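Local coordinates for protein pectate lyase/Amb allergen (Acidovorax citrulli, PDB 4HWV) that probably cleaves pectate by calcium-dependent lyase chemistry as a secreted member of polysaccharide lyase family 1, at residues A[204-209]-A[274-279]; A[208-213]-A[220-225]; A[243-248]-A[296-301]. All coordinates share one frame; numbering follows the deposited sequence.

Contact 1: residues A[204-209]-A[274-279]; sequences DAFDDF and VQHHDG. With CA (calcium ion), chain C.
H276 leaves its backbone pointed at the 204-209 loop and is gripped there from two directions. Its CB sits over the face of the F206 ring, a CH-pi contact 3.6 Å from the ring centroid. CG, the next atom out, meets F206 CZ at 3.3 Å, which puts the rim of the phenyl ring over one face of the imidazole; the two rings form an offset stack with planes 9° apart. At the ring edge ND1 donates to D207 O, 2.8 Å away and in the imidazole plane, while CE1 and NE2 beyond it still border CZ. D207 N donates in return to H276 O at 2.8 Å. D207 OD1 in turn accepts from F209 N in an Asx turn that bends the chain just past the contact.

H277 continues the aromatic cluster. CG of H277 lies anti to the carbonyl carbon (chi1 -62°). The ring and the D204 side chain cross at about a right angle, and NE2 donates to D204 OD1 at 2.7 Å, in the imidazole plane and nearly along the C-O axis. The F206 edge is turned toward the H277 face in an offset edge-to-face pair. D204 OD2 forms a salt bridge to R249, and H277 ND1 bonds D251. Next along the chain, D278 OD2 binds the calcium ion at 2.4 Å, with D227 and D282 as fellow ligands. Stacking and hydrogen bonds therefore hold both histidines in the two positions before a metal ligand, and the carboxylates at both nitrogens of H277 would be expected to polarise its ring.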
# COMPACT_ATOMS: atom_id res chain seq x y z
N ASP A 204 3.86 0.97 -8.78
CA ASP A 204 2.61 0.23 -9.00
C ASP A 204 2.10 0.33 -10.43
O ASP A 204 1.05 0.94 -10.70
CB ASP A 204 1.56 0.70 -7.99
CG ASP A 204 0.32 -0.17 -7.97
OD1 ASP A 204 0.36 -1.32 -8.46
OD2 ASP A 204 -0.71 0.30 -7.46
N ALA A 205 2.84 -0.27 -11.36
CA ALA A 205 2.38 -0.40 -12.74
C ALA A 205 1.37 -1.54 -12.77
O ALA A 205 1.74 -2.70 -12.91
CB ALA A 205 3.56 -0.67 -13.67
N PHE A 206 0.11 -1.18 -12.59
CA PHE A 206 -0.96 -2.13 -12.27
C PHE A 206 -1.82 -2.38 -13.50
O PHE A 206 -2.30 -1.45 -14.16
CB PHE A 206 -1.82 -1.52 -11.16
CG PHE A 206 -2.80 -2.47 -10.52
CD1 PHE A 206 -2.47 -3.13 -9.33
CD2 PHE A 206 -4.06 -2.68 -11.08
CE1 PHE A 206 -3.37 -3.98 -8.71
CE2 PHE A 206 -4.99 -3.53 -10.46
CZ PHE A 206 -4.64 -4.19 -9.27
N ASP A 207 -2.01 -3.66 -13.82
CA ASP A 207 -2.82 -4.07 -14.96
C ASP A 207 -4.18 -4.49 -14.41
O ASP A 207 -4.28 -5.47 -13.66
CB ASP A 207 -2.11 -5.25 -15.64
CG ASP A 207 -2.74 -5.68 -16.93
OD1 ASP A 207 -3.95 -5.45 -17.15
OD2 ASP A 207 -2.00 -6.28 -17.75
N ASP A 208 -5.21 -3.74 -14.78
CA ASP A 208 -6.56 -4.06 -14.33
C ASP A 208 -7.21 -5.22 -15.07
O ASP A 208 -8.30 -5.64 -14.68
CB ASP A 208 -7.44 -2.82 -14.45
CG ASP A 208 -7.22 -1.89 -13.29
OD1 ASP A 208 -7.57 -2.27 -12.15
OD2 ASP A 208 -6.69 -0.80 -13.51
N PHE A 209 -6.53 -5.73 -16.10
CA PHE A 209 -7.10 -6.78 -16.95
C PHE A 209 -6.09 -7.90 -17.20
O PHE A 209 -5.76 -8.22 -18.34
CB PHE A 209 -7.62 -6.16 -18.25
CG PHE A 209 -8.72 -5.17 -17.99
CD1 PHE A 209 -10.01 -5.62 -17.70
CD2 PHE A 209 -8.46 -3.80 -17.96
CE1 PHE A 209 -11.02 -4.73 -17.38
CE2 PHE A 209 -9.48 -2.91 -17.64
CZ PHE A 209 -10.75 -3.38 -17.35
N VAL A 274 -3.89 -13.77 -8.72
CA VAL A 274 -4.19 -12.89 -9.82
C VAL A 274 -3.13 -11.80 -9.83
O VAL A 274 -3.22 -10.79 -9.12
CB VAL A 274 -5.60 -12.30 -9.71
CG1 VAL A 274 -5.91 -11.43 -10.91
CG2 VAL A 274 -6.67 -13.41 -9.62
N GLN A 275 -2.12 -12.02 -10.65
CA GLN A 275 -0.94 -11.15 -10.74
C GLN A 275 -1.25 -9.93 -11.59
O GLN A 275 -1.47 -10.06 -12.80
CB GLN A 275 0.21 -11.96 -11.34
CG GLN A 275 1.51 -11.19 -11.54
CD GLN A 275 1.98 -10.51 -10.26
OE1 GLN A 275 1.67 -9.34 -10.01
NE2 GLN A 275 2.74 -11.25 -9.44
N HIS A 276 -1.27 -8.77 -10.95
CA HIS A 276 -1.56 -7.51 -11.62
C HIS A 276 -0.30 -6.73 -12.02
O HIS A 276 -0.40 -5.66 -12.63
CB HIS A 276 -2.40 -6.62 -10.70
CG HIS A 276 -3.79 -7.14 -10.47
ND1 HIS A 276 -4.84 -6.89 -11.33
CD2 HIS A 276 -4.32 -7.86 -9.45
CE1 HIS A 276 -5.94 -7.45 -10.87
NE2 HIS A 276 -5.65 -8.05 -9.72
N HIS A 277 0.88 -7.26 -11.69
CA HIS A 277 2.13 -6.59 -12.01
C HIS A 277 2.94 -7.42 -12.99
O HIS A 277 2.68 -8.61 -13.18
CB HIS A 277 2.95 -6.35 -10.76
CG HIS A 277 2.26 -5.46 -9.78
ND1 HIS A 277 1.81 -5.91 -8.56
CD2 HIS A 277 1.92 -4.15 -9.85
CE1 HIS A 277 1.24 -4.90 -7.91
NE2 HIS A 277 1.29 -3.83 -8.68
N ASP A 278 3.94 -6.79 -13.59
CA ASP A 278 4.87 -7.51 -14.44
C ASP A 278 6.26 -7.19 -13.89
O ASP A 278 6.55 -7.52 -12.75
CB ASP A 278 4.70 -7.19 -15.93
CG ASP A 278 5.37 -8.23 -16.82
OD1 ASP A 278 5.32 -9.42 -16.45
OD2 ASP A 278 5.93 -7.86 -17.87
N GLY A 279 7.12 -6.54 -14.67
CA GLY A 279 8.45 -6.24 -14.18
C GLY A 279 8.57 -4.90 -13.48
O GLY A 279 7.68 -4.03 -13.57
CA CA C . 7.77 -6.58 -18.81
O HOH W 1 7.63 -8.77 -20.32
O HOH W 2 9.04 -6.56 -21.16
O HOH W 3 5.74 -5.87 -20.35

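Contact 2: residues A[208-213]-A[220-225]; sequences DFPQWD and GRWNSE
W212 and W222 meet on one face of a two-stranded ribbon and make its tightly packed side. W222 lies with a face under W212: CB of W212 stands over the six-membered ring, 3.8 Å from its centroid and only 7° off the normal, and W212 CE3 reaches the five-membered end, 3.5 Å from W222 NE1. The two side chains cross at about a right angle, the ring planes 55° apart. CG of W212 is anti to its backbone N (chi1 174°), and the indole beyond it spreads across the opposite strand, CZ3 meeting the backbone of R221 and CH2 approaching G220 C at 3.4 Å. With only hydrogens on its CA, G220 lets W212 CZ2 come to 3.8 Å from that CA. P210 borders the edge of W222, its O 3.4 Å from CZ3. From helix 118-129, Y125 OH is hydrogen-bonded to W212 N, while L126 touches the W222 side chain; W258 meets the W212 ring edge-to-face.

Strands 211-213 and 221-223 form an antiparallel beta hairpin. Q211 with N223 and D213 with R221 are hydrogen-bonded pairs, flanking the non-hydrogen-bonded W212-W222 pair. D213 N to R221 O is the straightest of the four bonds; in the reverse bond R221 N stands above the carbonyl plane of D213.

The face carrying Q211, D213, R221 and N223 is looser and wetter. Q211 and N223 do not join directly through their side chains: water 4 gives hydrogen bonds to Q211 O and to Q211 OE1, the latter at 2.7 Å, and accepts from N223 ND2. Water 5 also donates to Q211 OE1 but is held only weakly by N223 ND2. Q211 NE2 reaches E145, N223 ND2 also bonds D216, and D213 OD1 is hydrogen-bonded to T215 OG1.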
# COMPACT_ATOMS: atom_id res chain seq x y z
N ASP A 208 -5.21 -3.74 -14.78
CA ASP A 208 -6.56 -4.06 -14.33
C ASP A 208 -7.21 -5.22 -15.07
O ASP A 208 -8.30 -5.64 -14.68
CB ASP A 208 -7.44 -2.82 -14.45
CG ASP A 208 -7.22 -1.89 -13.29
OD1 ASP A 208 -7.57 -2.27 -12.15
OD2 ASP A 208 -6.69 -0.80 -13.51
N PHE A 209 -6.53 -5.73 -16.10
CA PHE A 209 -7.10 -6.78 -16.95
C PHE A 209 -6.09 -7.90 -17.20
O PHE A 209 -5.76 -8.22 -18.34
CB PHE A 209 -7.62 -6.16 -18.25
CG PHE A 209 -8.72 -5.17 -17.99
CD1 PHE A 209 -10.01 -5.62 -17.70
CD2 PHE A 209 -8.46 -3.80 -17.96
CE1 PHE A 209 -11.02 -4.73 -17.38
CE2 PHE A 209 -9.48 -2.91 -17.64
CZ PHE A 209 -10.75 -3.38 -17.35
N PRO A 210 -5.60 -8.54 -16.11
CA PRO A 210 -4.68 -9.67 -16.31
C PRO A 210 -5.36 -10.79 -17.08
O PRO A 210 -6.59 -10.97 -16.99
CB PRO A 210 -4.37 -10.11 -14.87
CG PRO A 210 -5.57 -9.68 -14.10
CD PRO A 210 -6.00 -8.38 -14.70
N GLN A 211 -4.57 -11.54 -17.83
CA GLN A 211 -5.07 -12.61 -18.65
C GLN A 211 -4.76 -13.93 -17.97
O GLN A 211 -3.65 -14.13 -17.48
CB GLN A 211 -4.39 -12.60 -20.01
CG GLN A 211 -4.88 -13.68 -20.97
CD GLN A 211 -3.94 -13.84 -22.15
OE1 GLN A 211 -2.75 -14.11 -21.97
NE2 GLN A 211 -4.47 -13.63 -23.36
N TRP A 212 -5.73 -14.83 -17.97
CA TRP A 212 -5.46 -16.20 -17.54
C TRP A 212 -4.92 -16.99 -18.74
O TRP A 212 -5.58 -17.06 -19.78
CB TRP A 212 -6.72 -16.86 -16.99
CG TRP A 212 -6.53 -18.32 -16.66
CD1 TRP A 212 -7.10 -19.38 -17.31
CD2 TRP A 212 -5.74 -18.88 -15.59
NE1 TRP A 212 -6.69 -20.56 -16.72
CE2 TRP A 212 -5.87 -20.28 -15.66
CE3 TRP A 212 -4.93 -18.33 -14.58
CZ2 TRP A 212 -5.22 -21.15 -14.78
CZ3 TRP A 212 -4.28 -19.18 -13.70
CH2 TRP A 212 -4.43 -20.59 -13.81
N ASP A 213 -3.72 -17.53 -18.62
CA ASP A 213 -3.19 -18.37 -19.68
C ASP A 213 -3.15 -19.79 -19.14
O ASP A 213 -2.24 -20.13 -18.38
CB ASP A 213 -1.78 -17.94 -20.10
CG ASP A 213 -1.21 -18.82 -21.22
OD1 ASP A 213 -1.81 -19.86 -21.60
OD2 ASP A 213 -0.13 -18.46 -21.73
N GLY A 220 -1.12 -23.29 -15.71
CA GLY A 220 -1.72 -21.98 -15.90
C GLY A 220 -1.23 -20.88 -14.97
O GLY A 220 -0.84 -21.14 -13.82
N ARG A 221 -1.24 -19.65 -15.47
CA ARG A 221 -0.88 -18.49 -14.67
C ARG A 221 -1.68 -17.30 -15.11
O ARG A 221 -2.07 -17.21 -16.28
CB ARG A 221 0.60 -18.11 -14.87
CG ARG A 221 1.60 -19.15 -14.40
CD ARG A 221 1.67 -19.25 -12.87
NE ARG A 221 2.75 -20.11 -12.40
CZ ARG A 221 2.64 -21.43 -12.21
NH1 ARG A 221 1.50 -22.04 -12.45
NH2 ARG A 221 3.70 -22.12 -11.77
N TRP A 222 -1.89 -16.37 -14.18
CA TRP A 222 -2.35 -15.02 -14.54
C TRP A 222 -1.15 -14.17 -14.89
O TRP A 222 -0.19 -14.14 -14.13
CB TRP A 222 -3.05 -14.38 -13.35
CG TRP A 222 -4.42 -14.96 -13.04
CD1 TRP A 222 -4.71 -15.93 -12.11
CD2 TRP A 222 -5.67 -14.60 -13.65
NE1 TRP A 222 -6.07 -16.19 -12.12
CE2 TRP A 222 -6.67 -15.41 -13.06
CE3 TRP A 222 -6.04 -13.69 -14.65
CZ2 TRP A 222 -8.02 -15.28 -13.39
CZ3 TRP A 222 -7.37 -13.59 -15.00
CH2 TRP A 222 -8.35 -14.39 -14.37
N ASN A 223 -1.22 -13.45 -16.00
CA ASN A 223 -0.13 -12.58 -16.41
C ASN A 223 -0.63 -11.19 -16.71
O ASN A 223 -1.72 -11.02 -17.27
CB ASN A 223 0.58 -13.12 -17.65
CG ASN A 223 1.26 -14.46 -17.39
OD1 ASN A 223 2.17 -14.58 -16.56
ND2 ASN A 223 0.84 -15.47 -18.13
N SER A 224 0.22 -10.21 -16.39
CA SER A 224 -0.04 -8.80 -16.65
C SER A 224 1.05 -8.21 -17.54
O SER A 224 2.10 -8.83 -17.76
CB SER A 224 -0.15 -8.04 -15.33
OG SER A 224 -1.42 -8.27 -14.74
N GLU A 225 0.79 -7.02 -18.04
CA GLU A 225 1.55 -6.49 -19.16
C GLU A 225 2.44 -5.28 -18.88
O GLU A 225 3.24 -4.91 -19.74
CB GLU A 225 0.58 -6.13 -20.29
CG GLU A 225 -0.14 -7.33 -20.88
CD GLU A 225 0.81 -8.26 -21.59
OE1 GLU A 225 1.60 -7.74 -22.39
OE2 GLU A 225 0.75 -9.50 -21.36
O HOH W 4 -1.63 -14.73 -19.58
O HOH W 5 -0.11 -13.94 -21.06

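Contact 3: residues A[243-248]-A[296-301]; sequences TFSDGD and HFHDHD
Two neighbouring coils of the parallel beta-helix, the fold of polysaccharide lyase family 1, meet where strand 243-245 runs beside the start of strand 296-300. T243 pairs with H296 and F244 with F297, in register. F244 N donates to H296 O and F244 O accepts from H298 N, both at 2.9 Å, so both the N-H and the C=O of F244 are bonded to the next coil.

F244 and F297 point the same way from one face, F244 CD1 touching F297 CE1 at 3.3 Å; the ring planes are 16° apart but slid so far that they barely overlap. From the other face come T243, S245, H296 and H298. The H298 ring, its CG lodged between backbone N and carbonyl carbon (chi1 67°), lies against S245, whose CB stands over a ring face 3.6 Å from the centroid. H298 ND1 donates to D299 OD2 through the anti lone pair, which helps to fix the ring. Water 6 bridges T243 OG1 and H296 ND1; these side chains also bond A480 and Q332.

Beyond the strands, D246 N donates to D299 O, a bent bond. D246 and H300 then cross at about a right angle: H300 ND1 donates to D246 OD1 at 2.6 Å, in the ring plane but 27° out of the carboxylate plane on its syn side. Water 7 donates to D246 OD2 and accepts from D301 N. S245 OG takes the N-H of G247 in an ST turn.

Strand 201-203 flanks 243-245 and strand 330-332 flanks 296-300, with F202 stacked on F244 and H330 near parallel to H296, while L334 of strand 334-336 packs on F297 and H300.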
# COMPACT_ATOMS: atom_id res chain seq x y z
N THR A 243 13.50 5.25 -6.95
CA THR A 243 12.89 4.21 -6.13
C THR A 243 11.78 3.57 -6.94
O THR A 243 11.09 4.26 -7.69
CB THR A 243 12.37 4.83 -4.82
OG1 THR A 243 13.50 5.35 -4.11
CG2 THR A 243 11.63 3.80 -3.94
N PHE A 244 11.64 2.24 -6.84
CA PHE A 244 10.62 1.49 -7.59
C PHE A 244 9.97 0.51 -6.64
O PHE A 244 10.66 -0.16 -5.88
CB PHE A 244 11.26 0.64 -8.68
CG PHE A 244 11.99 1.41 -9.74
CD1 PHE A 244 13.31 1.82 -9.56
CD2 PHE A 244 11.39 1.65 -10.97
CE1 PHE A 244 13.98 2.50 -10.57
CE2 PHE A 244 12.06 2.31 -11.98
CZ PHE A 244 13.35 2.75 -11.77
N SER A 245 8.64 0.36 -6.72
CA SER A 245 7.93 -0.61 -5.89
C SER A 245 6.53 -0.86 -6.43
O SER A 245 6.09 -0.17 -7.36
CB SER A 245 7.78 -0.10 -4.45
OG SER A 245 6.82 0.92 -4.40
N ASP A 246 5.82 -1.81 -5.83
CA ASP A 246 4.41 -2.02 -6.14
C ASP A 246 3.49 -1.07 -5.38
O ASP A 246 2.27 -1.30 -5.31
CB ASP A 246 4.00 -3.47 -5.89
CG ASP A 246 4.56 -4.42 -6.93
OD1 ASP A 246 5.07 -3.93 -7.97
OD2 ASP A 246 4.45 -5.65 -6.72
N GLY A 247 4.04 0.02 -4.82
CA GLY A 247 3.23 0.95 -4.07
C GLY A 247 2.46 0.25 -2.97
O GLY A 247 2.99 -0.64 -2.31
N ASP A 248 1.19 0.63 -2.80
CA ASP A 248 0.39 0.06 -1.72
C ASP A 248 -0.60 -0.99 -2.23
O ASP A 248 -1.57 -1.29 -1.54
CB ASP A 248 -0.32 1.16 -0.91
CG ASP A 248 -1.45 1.79 -1.68
OD1 ASP A 248 -1.46 1.68 -2.93
OD2 ASP A 248 -2.34 2.41 -1.04
N HIS A 296 16.65 2.21 -5.27
CA HIS A 296 16.00 1.39 -4.25
C HIS A 296 14.81 0.68 -4.90
O HIS A 296 13.84 1.33 -5.27
CB HIS A 296 15.52 2.28 -3.11
CG HIS A 296 14.88 1.54 -1.98
ND1 HIS A 296 14.11 2.18 -1.03
CD2 HIS A 296 14.90 0.22 -1.63
CE1 HIS A 296 13.71 1.29 -0.13
NE2 HIS A 296 14.17 0.10 -0.48
N PHE A 297 14.92 -0.63 -5.07
CA PHE A 297 13.83 -1.44 -5.62
C PHE A 297 13.24 -2.23 -4.48
O PHE A 297 13.97 -2.93 -3.79
CB PHE A 297 14.36 -2.45 -6.64
CG PHE A 297 15.10 -1.85 -7.81
CD1 PHE A 297 14.42 -1.40 -8.94
CD2 PHE A 297 16.49 -1.75 -7.80
CE1 PHE A 297 15.10 -0.87 -10.03
CE2 PHE A 297 17.18 -1.21 -8.90
CZ PHE A 297 16.48 -0.78 -10.01
N HIS A 298 11.93 -2.15 -4.27
CA HIS A 298 11.36 -2.88 -3.14
C HIS A 298 9.95 -3.34 -3.38
O HIS A 298 9.20 -2.70 -4.11
CB HIS A 298 11.48 -2.08 -1.81
CG HIS A 298 10.65 -0.83 -1.74
ND1 HIS A 298 9.37 -0.81 -1.23
CD2 HIS A 298 10.94 0.46 -2.05
CE1 HIS A 298 8.91 0.43 -1.24
NE2 HIS A 298 9.84 1.22 -1.74
N ASP A 299 9.60 -4.47 -2.77
CA ASP A 299 8.20 -4.92 -2.69
C ASP A 299 7.61 -5.20 -4.08
O ASP A 299 6.75 -4.47 -4.59
CB ASP A 299 7.36 -3.93 -1.89
CG ASP A 299 7.78 -3.91 -0.43
OD1 ASP A 299 7.57 -4.93 0.25
OD2 ASP A 299 8.37 -2.92 0.01
N HIS A 300 8.07 -6.30 -4.65
CA HIS A 300 7.66 -6.68 -5.99
C HIS A 300 8.08 -8.12 -6.22
O HIS A 300 9.04 -8.60 -5.60
CB HIS A 300 8.33 -5.74 -7.00
CG HIS A 300 7.98 -6.03 -8.42
ND1 HIS A 300 6.89 -5.46 -9.04
CD2 HIS A 300 8.59 -6.82 -9.34
CE1 HIS A 300 6.83 -5.90 -10.29
NE2 HIS A 300 7.85 -6.71 -10.50
N ASP A 301 7.36 -8.81 -7.11
CA ASP A 301 7.64 -10.22 -7.37
C ASP A 301 8.78 -10.38 -8.40
O ASP A 301 9.94 -10.63 -8.01
CB ASP A 301 6.35 -10.93 -7.81
CG ASP A 301 6.51 -12.41 -7.94
OD1 ASP A 301 7.66 -12.91 -8.00
OD2 ASP A 301 5.48 -13.10 -7.99
O HOH W 6 13.61 4.88 -1.43
O HOH W 7 4.85 -7.93 -8.26

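In the fold
Contacts 1 and 2 share D208 and F209, with centres 8 Å apart. They are joined by probable hydrogen bonds from S224 OG to Q275 O at 2.6 Å and from E225 N to D207 OD2 at 2.9 Å. Contact 3 lies 13 Å from contact 1 between centres and joins it through D204 N and S245 O, 2.9 Å apart in a probable hydrogen bond. Contacts 2 and 3 do not touch, their centres being 20 Å apart. The calcium ion is bound directly by D278 of contact 1, while the side chains of H300 in contact 3 and S224 in contact 2 come within about 8 and 9 Å of it.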